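Local coordinates for cytochrome c551 (Achromobacter xylosoxidans, PDB 2ZON), which probably carries electrons through its haem to the copper-containing nitrite reductase, with which it forms an electron transfer complex in denitrification, at residues Leu51-Leu56 and Leu75-Val79. Residues are numbered along the deposited sequence; the frame is centred on the assembly and turned at random.
Sequences LLATVL and LRAAV. With HEM (protoporphyrin IX containing Fe), chain K.
Leu52 lies across the flank of helix 72-85, its CD1 3.8 Å from Leu75 CB and its CD2 3.4 Å from Arg76 NH1, over one face of the guanidinium. Its t chi1 and p chi2 carry the methyls there although its CA-to-CB bond points sideways. Both segments are regular alpha-helix, with Val55 N hydrogen-bonded to Leu51 O at 3.0 Å and Val79 N to Leu75 O at 2.9 Å. Their axes approach to 9.8 Å with 121° between their N-to-C directions, a steep crossing closest in CA terms at Leu52 and Arg76, 6.0 Å apart. Across it the packing is essentially apolar, and side chains spaced three or four residues apart form the meeting faces. Val79 sits between successive turns: its CG1 lies 3.8 Å from Leu51 CB, its CG2 3.8 Å from Val55 CG2. Leu75, chi1 m and chi2 t, reaches Leu56 CD2 through CD1 at 3.7 Å and Val55 CG1 through CD2 at 4.1 Å. The charge of Arg76 is met within its own helix by a salt bridge to Glu72. Leu75 and Val55 also wall the haem: Leu75 CD2 is 3.4 Å from HEM CBB, and Val55 CG2 3.5 Å from HEM CHB. Helices that pack on each other while lining one haem edge, here with the C-terminal helix also resting on helix 10-24 through Leu15, exemplify the small all-helical class I cytochrome c fold.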
ATOM      1  N   LEU D  51      16.837 -10.357 -43.010  1.00 23.32           N
ATOM      2  CA  LEU D  51      16.266 -10.015 -41.709  1.00 22.95           C
ATOM      3  C   LEU D  51      14.777 -10.373 -41.664  1.00 22.89           C
ATOM      4  O   LEU D  51      14.307 -10.991 -40.695  1.00 22.47           O
ATOM      5  CB  LEU D  51      16.473  -8.526 -41.386  1.00 23.18           C
ATOM      6  CG  LEU D  51      17.916  -8.023 -41.279  1.00 23.70           C
ATOM      7  CD1 LEU D  51      17.920  -6.557 -40.845  1.00 22.59           C
ATOM      8  CD2 LEU D  51      18.787  -8.890 -40.345  1.00 21.75           C
ATOM      9  N   LEU D  52      14.053 -10.016 -42.724  1.00 22.52           N
ATOM     10  CA  LEU D  52      12.625 -10.333 -42.825  1.00 22.68           C
ATOM     11  C   LEU D  52      12.380 -11.844 -42.767  1.00 23.06           C
ATOM     12  O   LEU D  52      11.472 -12.300 -42.067  1.00 22.92           O
ATOM     13  CB  LEU D  52      11.990  -9.712 -44.079  1.00 22.56           C
ATOM     14  CG  LEU D  52      10.507 -10.043 -44.337  1.00 23.33           C
ATOM     15  CD1 LEU D  52       9.583  -9.489 -43.223  1.00 21.41           C
ATOM     16  CD2 LEU D  52      10.075  -9.512 -45.671  1.00 22.46           C
ATOM     17  N   ALA D  53      13.209 -12.608 -43.473  1.00 23.74           N
ATOM     18  CA  ALA D  53      13.128 -14.085 -43.445  1.00 24.03           C
ATOM     19  C   ALA D  53      13.319 -14.656 -42.040  1.00 24.33           C
ATOM     20  O   ALA D  53      12.640 -15.604 -41.639  1.00 24.66           O
ATOM     21  CB  ALA D  53      14.139 -14.699 -44.419  1.00 24.43           C
ATOM     22  N   THR D  54      14.247 -14.077 -41.292  1.00 23.86           N
ATOM     23  CA  THR D  54      14.459 -14.473 -39.907  1.00 24.14           C
ATOM     24  C   THR D  54      13.242 -14.171 -39.021  1.00 24.37           C
ATOM     25  O   THR D  54      12.882 -14.981 -38.157  1.00 24.52           O
ATOM     26  CB  THR D  54      15.731 -13.808 -39.354  1.00 23.74           C
ATOM     27  OG1 THR D  54      16.845 -14.240 -40.151  1.00 24.58           O
ATOM     28  CG2 THR D  54      15.970 -14.191 -37.889  1.00 24.02           C
ATOM     29  N   VAL D  55      12.616 -13.009 -39.235  1.00 24.10           N
ATOM     30  CA  VAL D  55      11.446 -12.605 -38.438  1.00 24.05           C
ATOM     31  C   VAL D  55      10.295 -13.571 -38.696  1.00 24.64           C
ATOM     32  O   VAL D  55       9.672 -14.068 -37.758  1.00 24.24           O
ATOM     33  CB  VAL D  55      11.031 -11.137 -38.721  1.00 24.12           C
ATOM     34  CG1 VAL D  55       9.687 -10.792 -38.076  1.00 23.47           C
ATOM     35  CG2 VAL D  55      12.118 -10.187 -38.219  1.00 23.31           C
ATOM     36  N   LEU D  56      10.057 -13.870 -39.973  1.00 25.11           N
ATOM     37  CA  LEU D  56       8.992 -14.793 -40.369  1.00 26.07           C
ATOM     38  C   LEU D  56       9.179 -16.178 -39.749  1.00 26.66           C
ATOM     39  O   LEU D  56       8.231 -16.763 -39.208  1.00 26.85           O
ATOM     40  CB  LEU D  56       8.940 -14.917 -41.889  1.00 26.27           C
ATOM     41  CG  LEU D  56       8.267 -13.801 -42.674  1.00 27.71           C
ATOM     42  CD1 LEU D  56       8.474 -14.041 -44.166  1.00 28.17           C
ATOM     43  CD2 LEU D  56       6.778 -13.741 -42.352  1.00 28.97           C
ATOM     44  N   LEU D  75       5.277  -6.659 -41.748  1.00 16.68           N
ATOM     45  CA  LEU D  75       6.528  -7.097 -41.117  1.00 17.30           C
ATOM     46  C   LEU D  75       7.756  -6.487 -41.813  1.00 17.89           C
ATOM     47  O   LEU D  75       8.701  -6.069 -41.145  1.00 17.84           O
ATOM     48  CB  LEU D  75       6.632  -8.633 -41.072  1.00 17.53           C
ATOM     49  CG  LEU D  75       5.650  -9.360 -40.146  1.00 17.09           C
ATOM     50  CD1 LEU D  75       5.565 -10.851 -40.463  1.00 18.10           C
ATOM     51  CD2 LEU D  75       6.017  -9.170 -38.693  1.00 18.39           C
ATOM     52  N   ARG D  76       7.744  -6.437 -43.144  1.00 17.69           N
ATOM     53  CA  ARG D  76       8.840  -5.787 -43.876  1.00 18.39           C
ATOM     54  C   ARG D  76       9.009  -4.336 -43.436  1.00 17.85           C
ATOM     55  O   ARG D  76      10.143  -3.854 -43.244  1.00 18.15           O
ATOM     56  CB  ARG D  76       8.592  -5.854 -45.381  1.00 19.02           C
ATOM     57  CG  ARG D  76       9.649  -5.126 -46.197  1.00 22.35           C
ATOM     58  CD  ARG D  76       9.379  -5.229 -47.676  1.00 26.46           C
ATOM     59  NE  ARG D  76       9.546  -6.608 -48.109  1.00 30.87           N
ATOM     60  CZ  ARG D  76       8.551  -7.446 -48.367  1.00 33.28           C
ATOM     61  NH1 ARG D  76       8.827  -8.689 -48.736  1.00 34.88           N
ATOM     62  NH2 ARG D  76       7.284  -7.047 -48.263  1.00 35.63           N
ATOM     63  N   ALA D  77       7.875  -3.645 -43.288  1.00 16.96           N
ATOM     64  CA  ALA D  77       7.853  -2.251 -42.865  1.00 17.04           C
ATOM     65  C   ALA D  77       8.401  -2.067 -41.444  1.00 16.54           C
ATOM     66  O   ALA D  77       9.078  -1.071 -41.160  1.00 15.94           O
ATOM     67  CB  ALA D  77       6.436  -1.676 -42.982  1.00 16.97           C
ATOM     68  N   ALA D  78       8.117  -3.025 -40.560  1.00 15.67           N
ATOM     69  CA  ALA D  78       8.619  -2.953 -39.193  1.00 15.88           C
ATOM     70  C   ALA D  78      10.124  -3.212 -39.166  1.00 16.20           C
ATOM     71  O   ALA D  78      10.853  -2.531 -38.443  1.00 16.32           O
ATOM     72  CB  ALA D  78       7.865  -3.936 -38.270  1.00 15.11           C
ATOM     73  N   VAL D  79      10.581  -4.179 -39.968  1.00 16.50           N
ATOM     74  CA  VAL D  79      12.012  -4.426 -40.116  1.00 17.07           C
ATOM     75  C   VAL D  79      12.681  -3.139 -40.626  1.00 17.73           C
ATOM     76  O   VAL D  79      13.702  -2.726 -40.078  1.00 18.46           O
ATOM     77  CB  VAL D  79      12.340  -5.671 -40.989  1.00 17.11           C
ATOM     78  CG1 VAL D  79      13.839  -5.733 -41.312  1.00 17.50           C
ATOM     79  CG2 VAL D  79      11.900  -6.968 -40.266  1.00 16.56           C
TER
HETATM   80  CHA HEM K 200      16.142 -10.639 -33.577  1.00 19.61           C
HETATM   81  CHB HEM K 200      12.768  -7.888 -35.620  1.00 19.71           C
HETATM   82  CHC HEM K 200       9.648  -9.353 -32.284  1.00 19.53           C
HETATM   83  CHD HEM K 200      13.291 -11.132 -29.728  1.00 21.13           C
HETATM   84  C1A HEM K 200      15.528  -9.801 -34.512  1.00 20.60           C
HETATM   85  C2A HEM K 200      16.051  -9.341 -35.722  1.00 19.78           C
HETATM   86  C3A HEM K 200      15.068  -8.559 -36.293  1.00 19.23           C
HETATM   87  C4A HEM K 200      13.973  -8.552 -35.445  1.00 19.33           C
HETATM   88  CMA HEM K 200      15.123  -7.804 -37.634  1.00 20.52           C
HETATM   89  CAA HEM K 200      17.438  -9.653 -36.274  1.00 21.49           C
HETATM   90  CBA HEM K 200      17.448 -11.012 -36.943  1.00 25.94           C
HETATM   91  CGA HEM K 200      18.715 -11.767 -36.541  1.00 28.57           C
HETATM   92  O1A HEM K 200      19.039 -11.763 -35.333  1.00 30.76           O
HETATM   93  O2A HEM K 200      19.331 -12.323 -37.463  1.00 31.07           O
HETATM   94  C1B HEM K 200      11.556  -8.097 -34.971  1.00 19.59           C
HETATM   95  C2B HEM K 200      10.307  -7.646 -35.363  1.00 17.36           C
HETATM   96  C3B HEM K 200       9.392  -8.077 -34.425  1.00 17.94           C
HETATM   97  C4B HEM K 200      10.133  -8.744 -33.441  1.00 18.88           C
HETATM   98  CMB HEM K 200      10.039  -6.861 -36.671  1.00 16.23           C
HETATM   99  CAB HEM K 200       7.895  -7.761 -34.401  1.00 18.94           C
HETATM  100  CBB HEM K 200       7.141  -8.146 -35.688  1.00 19.62           C
HETATM  101  C1C HEM K 200      10.326  -9.946 -31.216  1.00 19.09           C
HETATM  102  C2C HEM K 200       9.803 -10.380 -29.998  1.00 19.93           C
HETATM  103  C3C HEM K 200      10.835 -10.914 -29.242  1.00 19.47           C
HETATM  104  C4C HEM K 200      11.980 -10.767 -30.037  1.00 20.77           C
HETATM  105  CMC HEM K 200       8.323 -10.261 -29.600  1.00 20.16           C
HETATM  106  CAC HEM K 200      10.673 -11.409 -27.803  1.00 19.05           C
HETATM  107  CBC HEM K 200       9.711 -12.577 -27.547  1.00 17.49           C
HETATM  108  C1D HEM K 200      14.404 -11.254 -30.558  1.00 20.16           C
HETATM  109  C2D HEM K 200      15.611 -11.896 -30.284  1.00 20.55           C
HETATM  110  C3D HEM K 200      16.441 -11.766 -31.376  1.00 20.99           C
HETATM  111  C4D HEM K 200      15.717 -11.027 -32.311  1.00 20.41           C
HETATM  112  CMD HEM K 200      15.947 -12.631 -28.974  1.00 20.79           C
HETATM  113  CAD HEM K 200      17.867 -12.337 -31.556  1.00 23.13           C
HETATM  114  CBD HEM K 200      17.769 -13.804 -32.005  1.00 25.68           C
HETATM  115  CGD HEM K 200      19.005 -14.650 -31.633  1.00 29.32           C
HETATM  116  O1D HEM K 200      20.115 -14.242 -32.036  1.00 30.74           O
HETATM  117  O2D HEM K 200      18.817 -15.693 -30.956  1.00 31.23           O
HETATM  118  NA  HEM K 200      14.284  -9.308 -34.379  1.00 17.87           N
HETATM  119  NB  HEM K 200      11.420  -8.759 -33.804  1.00 16.88           N
HETATM  120  NC  HEM K 200      11.646 -10.188 -31.210  1.00 18.79           N
HETATM  121  ND  HEM K 200      14.501 -10.741 -31.795  1.00 19.32           N
HETATM  122 FE   HEM K 200      12.999  -9.723 -32.807  1.00 19.40          FE